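Local coordinates for chemotaxis operon protein (CheX) (Borrelia burgdorferi, PDB 3HZH) that probably acts in chemotaxis as a CheX-type phosphatase that removes the phosphoryl group from a CheY-like response regulator, at residues Ser26-Met31 with Glu35-Gly40; Val56-Ala61 with Ile111-Phe116; Glu75-Val80 with Glu99-Thr104. All blocks are in the same frame, centred on the assembly; numbering follows the deposited sequence.

Interaction 1. Residues Ser26-Met31 with Glu35-Gly40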
ATOM      1  N   SER B  26       2.447  12.951  -6.959  1.00 27.95           N
ATOM      2  CA  SER B  26       2.963  11.839  -7.743  1.00 29.24           C
ATOM      3  C   SER B  26       2.128  10.563  -7.602  1.00 29.96           C
ATOM      4  O   SER B  26       1.794   9.914  -8.600  1.00 26.92           O
ATOM      5  CB  SER B  26       4.410  11.562  -7.332  1.00 33.11           C
ATOM      6  OG  SER B  26       5.064  10.735  -8.272  1.00 40.72           O
ATOM      7  N   VAL B  27       1.790  10.197  -6.368  1.00 27.84           N
ATOM      8  CA  VAL B  27       0.995   8.994  -6.138  1.00 26.22           C
ATOM      9  C   VAL B  27      -0.442   9.094  -6.654  1.00 25.51           C
ATOM     10  O   VAL B  27      -0.944   8.155  -7.277  1.00 26.07           O
ATOM     11  CB  VAL B  27       0.950   8.612  -4.640  1.00 25.60           C
ATOM     12  CG1 VAL B  27       0.050   7.398  -4.440  1.00 25.56           C
ATOM     13  CG2 VAL B  27       2.345   8.297  -4.141  1.00 26.03           C
ATOM     14  N   LEU B  28      -1.112  10.212  -6.388  1.00 26.05           N
ATOM     15  CA  LEU B  28      -2.488  10.377  -6.852  1.00 26.65           C
ATOM     16  C   LEU B  28      -2.557  10.294  -8.384  1.00 29.75           C
ATOM     17  O   LEU B  28      -3.426   9.614  -8.943  1.00 26.46           O
ATOM     18  CB  LEU B  28      -3.067  11.715  -6.366  1.00 25.51           C
ATOM     19  CG  LEU B  28      -3.268  11.886  -4.852  1.00 24.87           C
ATOM     20  CD1 LEU B  28      -3.754  13.299  -4.552  1.00 25.88           C
ATOM     21  CD2 LEU B  28      -4.273  10.864  -4.343  1.00 24.93           C
ATOM     22  N   ARG B  29      -1.636  10.975  -9.057  1.00 32.90           N
ATOM     23  CA  ARG B  29      -1.604  10.962 -10.515  1.00 38.15           C
ATOM     24  C   ARG B  29      -1.313   9.579 -11.079  1.00 38.10           C
ATOM     25  O   ARG B  29      -1.796   9.220 -12.152  1.00 35.65           O
ATOM     26  CB  ARG B  29      -0.551  11.932 -11.030  1.00 45.24           C
ATOM     27  CG  ARG B  29      -0.829  13.364 -10.678  1.00 54.73           C
ATOM     28  CD  ARG B  29       0.198  14.267 -11.301  1.00 61.61           C
ATOM     29  NE  ARG B  29      -0.116  15.659 -11.037  1.00 64.27           N
ATOM     30  CZ  ARG B  29       0.564  16.684 -11.536  1.00 67.21           C
ATOM     31  NH1 ARG B  29       1.604  16.483 -12.336  1.00 67.90           N
ATOM     32  NH2 ARG B  29       0.208  17.917 -11.211  1.00 67.80           N
ATOM     33  N   ASP B  30      -0.522   8.804 -10.350  1.00 39.09           N
ATOM     34  CA  ASP B  30      -0.152   7.474 -10.796  1.00 41.87           C
ATOM     35  C   ASP B  30      -1.248   6.446 -10.512  1.00 38.97           C
ATOM     36  O   ASP B  30      -1.413   5.494 -11.272  1.00 37.32           O
ATOM     37  CB  ASP B  30       1.149   7.047 -10.112  1.00 54.17           C
ATOM     38  CG  ASP B  30       2.111   6.359 -11.063  1.00 65.19           C
ATOM     39  OD1 ASP B  30       2.546   7.013 -12.037  1.00 71.82           O
ATOM     40  OD2 ASP B  30       2.434   5.173 -10.839  1.00 71.14           O
HETATM   41  N   MSE B  31      -1.998   6.637  -9.429  1.00 35.22           N
HETATM   42  CA  MSE B  31      -3.053   5.691  -9.071  1.00 36.05           C
HETATM   43  C   MSE B  31      -4.385   5.998  -9.768  1.00 38.88           C
HETATM   44  O   MSE B  31      -4.893   5.176 -10.530  1.00 38.62           O
HETATM   45  CB  MSE B  31      -3.257   5.649  -7.546  1.00 30.52           C
HETATM   46  CG  MSE B  31      -1.987   5.342  -6.743  1.00 32.74           C
HETATM   47 SE   MSE B  31      -2.257   4.800  -5.011  1.00 32.80          SE
HETATM   48  CE  MSE B  31      -2.965   3.140  -5.317  1.00 31.04           C
ATOM     49  N   GLU B  35      -7.476  12.463 -16.238  1.00 73.14           N
ATOM     50  CA  GLU B  35      -6.706  13.636 -16.572  1.00 78.63           C
ATOM     51  C   GLU B  35      -7.006  14.910 -15.843  1.00 78.80           C
ATOM     52  O   GLU B  35      -8.076  15.518 -15.952  1.00 81.67           O
ATOM     53  CB  GLU B  35      -6.655  13.883 -18.083  1.00 83.50           C
ATOM     54  CG  GLU B  35      -5.752  12.883 -18.755  1.00 88.55           C
ATOM     55  CD  GLU B  35      -4.433  12.723 -18.003  1.00 90.75           C
ATOM     56  OE1 GLU B  35      -4.227  13.412 -16.979  1.00 91.58           O
ATOM     57  OE2 GLU B  35      -3.601  11.901 -18.431  1.00 91.87           O
ATOM     58  N   ASN B  36      -6.000  15.251 -15.053  1.00 76.52           N
ATOM     59  CA  ASN B  36      -5.929  16.447 -14.254  1.00 72.57           C
ATOM     60  C   ASN B  36      -6.379  16.462 -12.813  1.00 65.47           C
ATOM     61  O   ASN B  36      -7.529  16.746 -12.470  1.00 65.25           O
ATOM     62  CB  ASN B  36      -6.526  17.608 -15.037  1.00 79.64           C
ATOM     63  CG  ASN B  36      -5.799  17.823 -16.343  1.00 85.29           C
ATOM     64  OD1 ASN B  36      -4.568  17.879 -16.368  1.00 88.85           O
ATOM     65  ND2 ASN B  36      -6.544  17.940 -17.434  1.00 88.71           N
ATOM     66  N   ILE B  37      -5.399  16.134 -11.982  1.00 54.25           N
ATOM     67  CA  ILE B  37      -5.503  16.144 -10.540  1.00 44.93           C
ATOM     68  C   ILE B  37      -4.711  17.431 -10.391  1.00 41.11           C
ATOM     69  O   ILE B  37      -3.506  17.444 -10.644  1.00 37.84           O
ATOM     70  CB  ILE B  37      -4.662  15.042  -9.898  1.00 41.41           C
ATOM     71  CG1 ILE B  37      -4.976  13.682 -10.532  1.00 39.63           C
ATOM     72  CG2 ILE B  37      -4.908  15.025  -8.397  1.00 39.65           C
ATOM     73  CD1 ILE B  37      -6.190  12.996  -9.987  1.00 38.84           C
ATOM     74  N   GLU B  38      -5.373  18.511 -10.014  1.00 38.32           N
ATOM     75  CA  GLU B  38      -4.697  19.790  -9.888  1.00 37.26           C
ATOM     76  C   GLU B  38      -4.306  20.124  -8.463  1.00 34.77           C
ATOM     77  O   GLU B  38      -5.130  20.035  -7.558  1.00 33.30           O
ATOM     78  CB  GLU B  38      -5.599  20.884 -10.442  1.00 40.26           C
ATOM     79  CG  GLU B  38      -4.970  21.663 -11.555  1.00 47.74           C
ATOM     80  CD  GLU B  38      -4.468  20.781 -12.678  1.00 50.55           C
ATOM     81  OE1 GLU B  38      -5.282  20.063 -13.294  1.00 53.43           O
ATOM     82  OE2 GLU B  38      -3.250  20.807 -12.945  1.00 50.31           O
HETATM   83  N   MSE B  39      -3.051  20.517  -8.263  1.00 33.16           N
HETATM   84  CA  MSE B  39      -2.601  20.879  -6.929  1.00 33.44           C
HETATM   85  C   MSE B  39      -3.145  22.262  -6.602  1.00 32.42           C
HETATM   86  O   MSE B  39      -2.945  23.209  -7.358  1.00 33.78           O
HETATM   87  CB  MSE B  39      -1.067  20.910  -6.838  1.00 35.17           C
HETATM   88  CG  MSE B  39      -0.529  21.169  -5.419  1.00 37.96           C
HETATM   89 SE   MSE B  39       1.295  21.479  -5.323  1.00 28.96          SE
HETATM   90  CE  MSE B  39       1.438  22.828  -6.224  1.00 42.29           C
ATOM     91  N   GLY B  40      -3.839  22.372  -5.479  1.00 32.00           N
ATOM     92  CA  GLY B  40      -4.376  23.652  -5.074  1.00 33.23           C
ATOM     93  C   GLY B  40      -3.309  24.448  -4.346  1.00 34.36           C
ATOM     94  O   GLY B  40      -2.122  24.117  -4.398  1.00 32.60           O
TER
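Ile37 spreads its two branches over the last turn of the helix 17-31, its gamma carbons lying against Leu28 and Arg29. This is a tight helix-to-strand connection in an alpha+beta fold: three residues separate the segments, and the chain turns back from the helix into the short edge strand 38-39 of the antiparallel sheet. The branching of Ile37 divides the work. With CG2 anti to the backbone N, the methyl is directed at Leu28, whose CB lies 4.3 Å from Ile37 CG2. The other branch meets the aliphatic root of Arg29, with Arg29 CG and Ile37 CG1 4.2 Å apart. From there the arginine runs out extended, antiparallel to the isoleucine alongside it, a greasy stem over a buried isoleucine with the polar end carried out to the exposed surface. Leu28 and Ile37 also share Phe154 of strand 149-155, to which Glu38 is joined by a backbone hydrogen bond with Ser155. The guanidinium ends obliquely near the Ile37 carbonyl, Arg29 NH2 lying 3.8 Å from Ile37 O, while Glu38 OE2 stands 4.8 Å from Arg29 NH2, a separation that allows at most a long-range attraction.

Interaction 2. Residues Val56-Ala61 with Ile111-Phe116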
ATOM      1  N   VAL B  56      -8.340   9.349   6.214  1.00 25.06           N
ATOM      2  CA  VAL B  56      -7.359   8.292   6.328  1.00 22.82           C
ATOM      3  C   VAL B  56      -6.225   8.886   7.147  1.00 22.41           C
ATOM      4  O   VAL B  56      -5.816  10.023   6.916  1.00 22.69           O
ATOM      5  CB  VAL B  56      -6.844   7.859   4.948  1.00 22.43           C
ATOM      6  CG1 VAL B  56      -5.694   6.895   5.100  1.00 21.75           C
ATOM      7  CG2 VAL B  56      -7.981   7.214   4.162  1.00 22.02           C
ATOM      8  N   ILE B  57      -5.734   8.121   8.113  1.00 24.12           N
ATOM      9  CA  ILE B  57      -4.652   8.582   8.969  1.00 25.72           C
ATOM     10  C   ILE B  57      -3.482   7.630   8.977  1.00 26.19           C
ATOM     11  O   ILE B  57      -3.638   6.445   9.288  1.00 26.35           O
ATOM     12  CB  ILE B  57      -5.089   8.701  10.434  1.00 26.72           C
ATOM     13  CG1 ILE B  57      -6.272   9.634  10.539  1.00 28.03           C
ATOM     14  CG2 ILE B  57      -3.919   9.192  11.284  1.00 28.19           C
ATOM     15  CD1 ILE B  57      -6.825   9.859  11.940  1.00 28.14           C
ATOM     16  N   VAL B  58      -2.304   8.155   8.657  1.00 23.57           N
ATOM     17  CA  VAL B  58      -1.095   7.360   8.691  1.00 23.23           C
ATOM     18  C   VAL B  58      -0.130   8.093   9.617  1.00 23.33           C
ATOM     19  O   VAL B  58       0.267   9.230   9.357  1.00 22.00           O
ATOM     20  CB  VAL B  58      -0.478   7.199   7.299  1.00 24.75           C
ATOM     21  CG1 VAL B  58       0.811   6.368   7.393  1.00 25.70           C
ATOM     22  CG2 VAL B  58      -1.476   6.513   6.372  1.00 23.40           C
ATOM     23  N   GLY B  59       0.215   7.446  10.724  1.00 24.12           N
ATOM     24  CA  GLY B  59       1.130   8.062  11.664  1.00 23.42           C
ATOM     25  C   GLY B  59       2.566   8.023  11.184  1.00 24.74           C
ATOM     26  O   GLY B  59       2.981   7.090  10.483  1.00 22.32           O
ATOM     27  N   LEU B  60       3.319   9.058  11.542  1.00 24.16           N
ATOM     28  CA  LEU B  60       4.732   9.148  11.206  1.00 27.33           C
ATOM     29  C   LEU B  60       5.471   8.933  12.525  1.00 28.73           C
ATOM     30  O   LEU B  60       5.212   9.630  13.509  1.00 27.17           O
ATOM     31  CB  LEU B  60       5.058  10.531  10.629  1.00 28.23           C
ATOM     32  CG  LEU B  60       5.023  10.772   9.110  1.00 29.97           C
ATOM     33  CD1 LEU B  60       4.135   9.778   8.398  1.00 28.87           C
ATOM     34  CD2 LEU B  60       4.590  12.209   8.861  1.00 30.93           C
ATOM     35  N   ALA B  61       6.380   7.964  12.543  1.00 29.62           N
ATOM     36  CA  ALA B  61       7.118   7.655  13.756  1.00 31.57           C
ATOM     37  C   ALA B  61       8.617   7.665  13.528  1.00 34.56           C
ATOM     38  O   ALA B  61       9.090   7.853  12.406  1.00 34.56           O
ATOM     39  CB  ALA B  61       6.685   6.303  14.299  1.00 30.65           C
ATOM     40  N   ILE B 111       0.431   4.379   0.555  1.00 20.94           N
ATOM     41  CA  ILE B 111       1.379   4.554  -0.536  1.00 22.43           C
ATOM     42  C   ILE B 111       1.966   5.960  -0.561  1.00 22.58           C
ATOM     43  O   ILE B 111       3.163   6.124  -0.803  1.00 21.33           O
ATOM     44  CB  ILE B 111       0.723   4.167  -1.884  1.00 25.02           C
ATOM     45  CG1 ILE B 111       0.288   2.693  -1.802  1.00 22.95           C
ATOM     46  CG2 ILE B 111       1.712   4.362  -3.043  1.00 23.11           C
ATOM     47  CD1 ILE B 111      -0.551   2.204  -2.976  1.00 23.59           C
ATOM     48  N   ILE B 112       1.139   6.973  -0.300  1.00 22.38           N
ATOM     49  CA  ILE B 112       1.639   8.346  -0.264  1.00 20.42           C
ATOM     50  C   ILE B 112       2.669   8.434   0.868  1.00 22.29           C
ATOM     51  O   ILE B 112       3.799   8.863   0.656  1.00 21.34           O
ATOM     52  CB  ILE B 112       0.511   9.367   0.014  1.00 21.89           C
ATOM     53  CG1 ILE B 112      -0.445   9.432  -1.189  1.00 21.01           C
ATOM     54  CG2 ILE B 112       1.109  10.731   0.327  1.00 19.45           C
ATOM     55  CD1 ILE B 112      -1.668  10.345  -0.979  1.00 20.50           C
ATOM     56  N   ALA B 113       2.272   7.993   2.058  1.00 21.41           N
ATOM     57  CA  ALA B 113       3.150   8.025   3.226  1.00 22.94           C
ATOM     58  C   ALA B 113       4.443   7.235   3.049  1.00 22.16           C
ATOM     59  O   ALA B 113       5.507   7.687   3.471  1.00 21.20           O
ATOM     60  CB  ALA B 113       2.409   7.516   4.454  1.00 22.34           C
ATOM     61  N   GLY B 114       4.347   6.061   2.432  1.00 22.88           N
ATOM     62  CA  GLY B 114       5.521   5.237   2.221  1.00 25.77           C
ATOM     63  C   GLY B 114       6.492   5.876   1.248  1.00 29.15           C
ATOM     64  O   GLY B 114       7.699   5.933   1.505  1.00 28.50           O
ATOM     65  N   ASN B 115       5.976   6.348   0.118  1.00 29.44           N
ATOM     66  CA  ASN B 115       6.821   7.005  -0.864  1.00 32.11           C
ATOM     67  C   ASN B 115       7.424   8.255  -0.243  1.00 30.80           C
ATOM     68  O   ASN B 115       8.582   8.595  -0.512  1.00 27.85           O
ATOM     69  CB  ASN B 115       6.014   7.349  -2.118  1.00 40.06           C
ATOM     70  CG  ASN B 115       6.199   6.326  -3.222  1.00 49.26           C
ATOM     71  OD1 ASN B 115       5.295   6.073  -4.022  1.00 53.02           O
ATOM     72  ND2 ASN B 115       7.380   5.731  -3.273  1.00 55.16           N
ATOM     73  N   PHE B 116       6.646   8.928   0.601  1.00 28.36           N
ATOM     74  CA  PHE B 116       7.125  10.131   1.278  1.00 26.87           C
ATOM     75  C   PHE B 116       8.331   9.826   2.180  1.00 26.39           C
ATOM     76  O   PHE B 116       9.413  10.391   1.998  1.00 24.85           O
ATOM     77  CB  PHE B 116       6.005  10.753   2.115  1.00 25.97           C
ATOM     78  CG  PHE B 116       6.474  11.846   3.034  1.00 26.31           C
ATOM     79  CD1 PHE B 116       7.019  13.025   2.524  1.00 26.15           C
ATOM     80  CD2 PHE B 116       6.402  11.681   4.416  1.00 25.58           C
ATOM     81  CE1 PHE B 116       7.485  14.028   3.379  1.00 24.08           C
ATOM     82  CE2 PHE B 116       6.865  12.672   5.282  1.00 27.26           C
ATOM     83  CZ  PHE B 116       7.408  13.853   4.761  1.00 27.21           C
TER
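Val58 and Ala113 meet methyl to methyl, and theirs are the nearest CA atoms of the two segments, 7.0 Å apart. The valine turns CG1 anti to its own backbone N (chi1 179°), which directs that methyl at the alanine: Val58 CG1 lies 3.5 Å from Ala113 CB, a close apolar contact, and Val58 CB follows at 4.1 Å from Ala113 CB. Two residues on, Leu60 repeats the pattern from the same face of the strand, its CB directed at the helix like that of Val58, while Gly59 between them offers no side chain to the helix. Leu60 answers Phe116, which stands one helical turn beyond Ala113. The phenyl ring is carried there with chi1 at 170°, and the leucine reaches it obliquely, Leu60 CD2 4.3 Å from Phe116 CE2. Neighbouring strands complete the same buried layer: Ile68 of strand 66-72 touches Leu60, Ala113 and Phe116, and Ile129 of strand 127-135 touches Val58 and Leu60. The contact thus consists of two apolar pairs, without any polar bond between the two segments. Alternate strand residues set against helix residues three apart are what one expects where a long helix lies on an antiparallel sheet, here the alpha+beta core of a CheX-family domain.

Interaction 3. Residues Glu75-Val80 with Glu99-Thr104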
ATOM      1  N   GLU B  75     -19.016  11.471  -1.368  1.00 29.81           N
ATOM      2  CA  GLU B  75     -19.136  11.407  -2.817  1.00 32.73           C
ATOM      3  C   GLU B  75     -17.761  11.202  -3.458  1.00 30.52           C
ATOM      4  O   GLU B  75     -17.598  10.386  -4.363  1.00 28.30           O
ATOM      5  CB  GLU B  75     -19.768  12.700  -3.339  1.00 40.41           C
ATOM      6  CG  GLU B  75     -20.027  12.704  -4.831  1.00 51.14           C
ATOM      7  CD  GLU B  75     -20.560  14.037  -5.323  1.00 56.41           C
ATOM      8  OE1 GLU B  75     -19.831  15.045  -5.210  1.00 58.49           O
ATOM      9  OE2 GLU B  75     -21.707  14.076  -5.822  1.00 58.48           O
ATOM     10  N   THR B  76     -16.773  11.952  -2.980  1.00 26.90           N
ATOM     11  CA  THR B  76     -15.417  11.856  -3.505  1.00 26.70           C
ATOM     12  C   THR B  76     -14.794  10.508  -3.153  1.00 24.25           C
ATOM     13  O   THR B  76     -14.068   9.922  -3.951  1.00 23.44           O
ATOM     14  CB  THR B  76     -14.538  12.986  -2.945  1.00 27.05           C
ATOM     15  OG1 THR B  76     -15.138  14.244  -3.262  1.00 26.31           O
ATOM     16  CG2 THR B  76     -13.132  12.935  -3.551  1.00 25.20           C
ATOM     17  N   ALA B  77     -15.085  10.017  -1.955  1.00 24.29           N
ATOM     18  CA  ALA B  77     -14.555   8.729  -1.521  1.00 24.83           C
ATOM     19  C   ALA B  77     -15.034   7.621  -2.471  1.00 24.65           C
ATOM     20  O   ALA B  77     -14.252   6.766  -2.890  1.00 23.53           O
ATOM     21  CB  ALA B  77     -14.999   8.430  -0.093  1.00 23.57           C
ATOM     22  N   LEU B  78     -16.317   7.648  -2.816  1.00 25.29           N
ATOM     23  CA  LEU B  78     -16.886   6.643  -3.714  1.00 25.01           C
ATOM     24  C   LEU B  78     -16.308   6.783  -5.114  1.00 24.81           C
ATOM     25  O   LEU B  78     -15.999   5.788  -5.765  1.00 24.50           O
ATOM     26  CB  LEU B  78     -18.416   6.777  -3.769  1.00 26.65           C
ATOM     27  CG  LEU B  78     -19.204   6.420  -2.504  1.00 28.39           C
ATOM     28  CD1 LEU B  78     -20.661   6.832  -2.664  1.00 29.43           C
ATOM     29  CD2 LEU B  78     -19.093   4.924  -2.239  1.00 29.07           C
ATOM     30  N   PHE B  79     -16.175   8.024  -5.574  1.00 24.83           N
ATOM     31  CA  PHE B  79     -15.622   8.304  -6.897  1.00 25.38           C
ATOM     32  C   PHE B  79     -14.219   7.706  -6.990  1.00 24.68           C
ATOM     33  O   PHE B  79     -13.916   6.963  -7.920  1.00 20.99           O
ATOM     34  CB  PHE B  79     -15.534   9.816  -7.124  1.00 28.79           C
ATOM     35  CG  PHE B  79     -14.973  10.205  -8.462  1.00 32.37           C
ATOM     36  CD1 PHE B  79     -15.787  10.264  -9.586  1.00 34.62           C
ATOM     37  CD2 PHE B  79     -13.624  10.520  -8.597  1.00 35.13           C
ATOM     38  CE1 PHE B  79     -15.272  10.636 -10.824  1.00 35.23           C
ATOM     39  CE2 PHE B  79     -13.096  10.891  -9.836  1.00 37.91           C
ATOM     40  CZ  PHE B  79     -13.923  10.951 -10.950  1.00 37.28           C
ATOM     41  N   VAL B  80     -13.364   8.051  -6.026  1.00 25.68           N
ATOM     42  CA  VAL B  80     -11.989   7.538  -5.991  1.00 26.88           C
ATOM     43  C   VAL B  80     -11.938   6.012  -5.905  1.00 26.19           C
ATOM     44  O   VAL B  80     -11.198   5.371  -6.652  1.00 27.22           O
ATOM     45  CB  VAL B  80     -11.194   8.114  -4.794  1.00 27.50           C
ATOM     46  CG1 VAL B  80      -9.800   7.493  -4.749  1.00 25.22           C
ATOM     47  CG2 VAL B  80     -11.099   9.637  -4.914  1.00 26.76           C
ATOM     48  N   GLU B  99     -16.518  -1.581   2.824  1.00 36.93           N
ATOM     49  CA  GLU B  99     -15.321  -2.341   3.149  1.00 36.19           C
ATOM     50  C   GLU B  99     -14.233  -2.033   2.125  1.00 33.80           C
ATOM     51  O   GLU B  99     -13.102  -1.706   2.485  1.00 31.10           O
ATOM     52  CB  GLU B  99     -15.636  -3.839   3.119  1.00 44.70           C
ATOM     53  CG  GLU B  99     -14.915  -4.698   4.158  1.00 53.31           C
ATOM     54  CD  GLU B  99     -14.048  -5.793   3.546  1.00 58.88           C
ATOM     55  OE1 GLU B  99     -14.403  -6.314   2.466  1.00 61.32           O
ATOM     56  OE2 GLU B  99     -13.024  -6.158   4.167  1.00 60.39           O
HETATM   57  N   MSE B 100     -14.574  -2.131   0.845  1.00 30.16           N
HETATM   58  CA  MSE B 100     -13.588  -1.873  -0.188  1.00 29.75           C
HETATM   59  C   MSE B 100     -13.227  -0.392  -0.256  1.00 28.18           C
HETATM   60  O   MSE B 100     -12.081  -0.063  -0.534  1.00 25.39           O
HETATM   61  CB  MSE B 100     -14.076  -2.373  -1.554  1.00 30.78           C
HETATM   62  CG  MSE B 100     -12.994  -2.358  -2.641  1.00 32.08           C
HETATM   63 SE   MSE B 100     -11.556  -3.431  -2.261  1.00 32.88          SE
HETATM   64  CE  MSE B 100     -12.379  -5.031  -2.092  1.00 33.24           C
ATOM     65  N   VAL B 101     -14.192   0.495   0.001  1.00 27.29           N
ATOM     66  CA  VAL B 101     -13.916   1.937  -0.017  1.00 27.48           C
ATOM     67  C   VAL B 101     -12.826   2.255   1.007  1.00 27.46           C
ATOM     68  O   VAL B 101     -11.818   2.894   0.684  1.00 25.52           O
ATOM     69  CB  VAL B 101     -15.182   2.777   0.318  1.00 27.17           C
ATOM     70  CG1 VAL B 101     -14.795   4.219   0.623  1.00 29.69           C
ATOM     71  CG2 VAL B 101     -16.140   2.766  -0.864  1.00 28.87           C
ATOM     72  N   ALA B 102     -13.036   1.793   2.238  1.00 25.06           N
ATOM     73  CA  ALA B 102     -12.084   2.003   3.321  1.00 24.23           C
ATOM     74  C   ALA B 102     -10.713   1.433   2.976  1.00 23.92           C
ATOM     75  O   ALA B 102      -9.701   2.127   3.071  1.00 25.23           O
ATOM     76  CB  ALA B 102     -12.597   1.355   4.608  1.00 23.74           C
ATOM     77  N   ALA B 103     -10.688   0.170   2.566  1.00 21.81           N
ATOM     78  CA  ALA B 103      -9.437  -0.510   2.222  1.00 22.88           C
ATOM     79  C   ALA B 103      -8.674   0.146   1.080  1.00 21.44           C
ATOM     80  O   ALA B 103      -7.439   0.122   1.054  1.00 20.24           O
ATOM     81  CB  ALA B 103      -9.717  -1.965   1.881  1.00 22.63           C
ATOM     82  N   THR B 104      -9.411   0.715   0.128  1.00 20.24           N
ATOM     83  CA  THR B 104      -8.791   1.372  -1.009  1.00 19.89           C
ATOM     84  C   THR B 104      -8.195   2.719  -0.618  1.00 20.58           C
ATOM     85  O   THR B 104      -7.044   3.009  -0.935  1.00 21.22           O
ATOM     86  CB  THR B 104      -9.803   1.597  -2.165  1.00 21.04           C
ATOM     87  OG1 THR B 104     -10.381   0.343  -2.562  1.00 20.41           O
ATOM     88  CG2 THR B 104      -9.094   2.213  -3.373  1.00 20.81           C
TER
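Leu78 begins with its CB directed away from the helix segment Glu99-Thr104 and still finishes against it. CG lies beside the backbone N (chi1 -68°), and the fork at CG then separates the two methyls: CD1 continues outward, whereas CD2 bends back across the gap to Val101, with Leu78 CD2 3.9 Å from Val101 CG2. The leucine and valine side chains cross obliquely. Val101, whose CB points toward the other helix, uses its second methyl as well, CG1 lying 4.3 Å from Ala77 CB, so this one residue is fitted between two consecutive residues of helix 74-85. A turn further on, Thr104 faces the same way and ties the two helices together. Thr104 OG1 donates to Met100 O at 2.7 Å, from above the carbonyl plane, while Thr104 N reaches that oxygen from the opposite face, and OG1 also accepts from Asn85 ND2 at the end of helix 74-85. With OG1 held by both bonds, rotation about CA-CB is probably fixed. Around this seam Ala81 extends the bed for Val101, Leu105 of helix 97-118 lies against Ala77 and Val80, and helix 74-85 packs against Ile162 of strand 161-168 through Thr76 and Val80.

In the fold
Helix 97-118 unifies the example: interactions 2 and 3 use different parts of it, their centres about 18 Å apart, and interaction 3 is nested within the chain loop closed by interaction 2. Interaction 1 precedes both along the chain, its centre about 17 Å from each. It nevertheless touches interaction 2 directly, Met31 CE lying 3.5 Å from Ile111 CD1 and Val27 CB 3.8 Å from Ile112 CG1, so the two helices pack side by side over one sheet. Interaction 3 touches neither. A bound magnesium ion lies about 9 Å from the side chain of Val58, and helix 97-118 also packs against the other protein chain of the assembly.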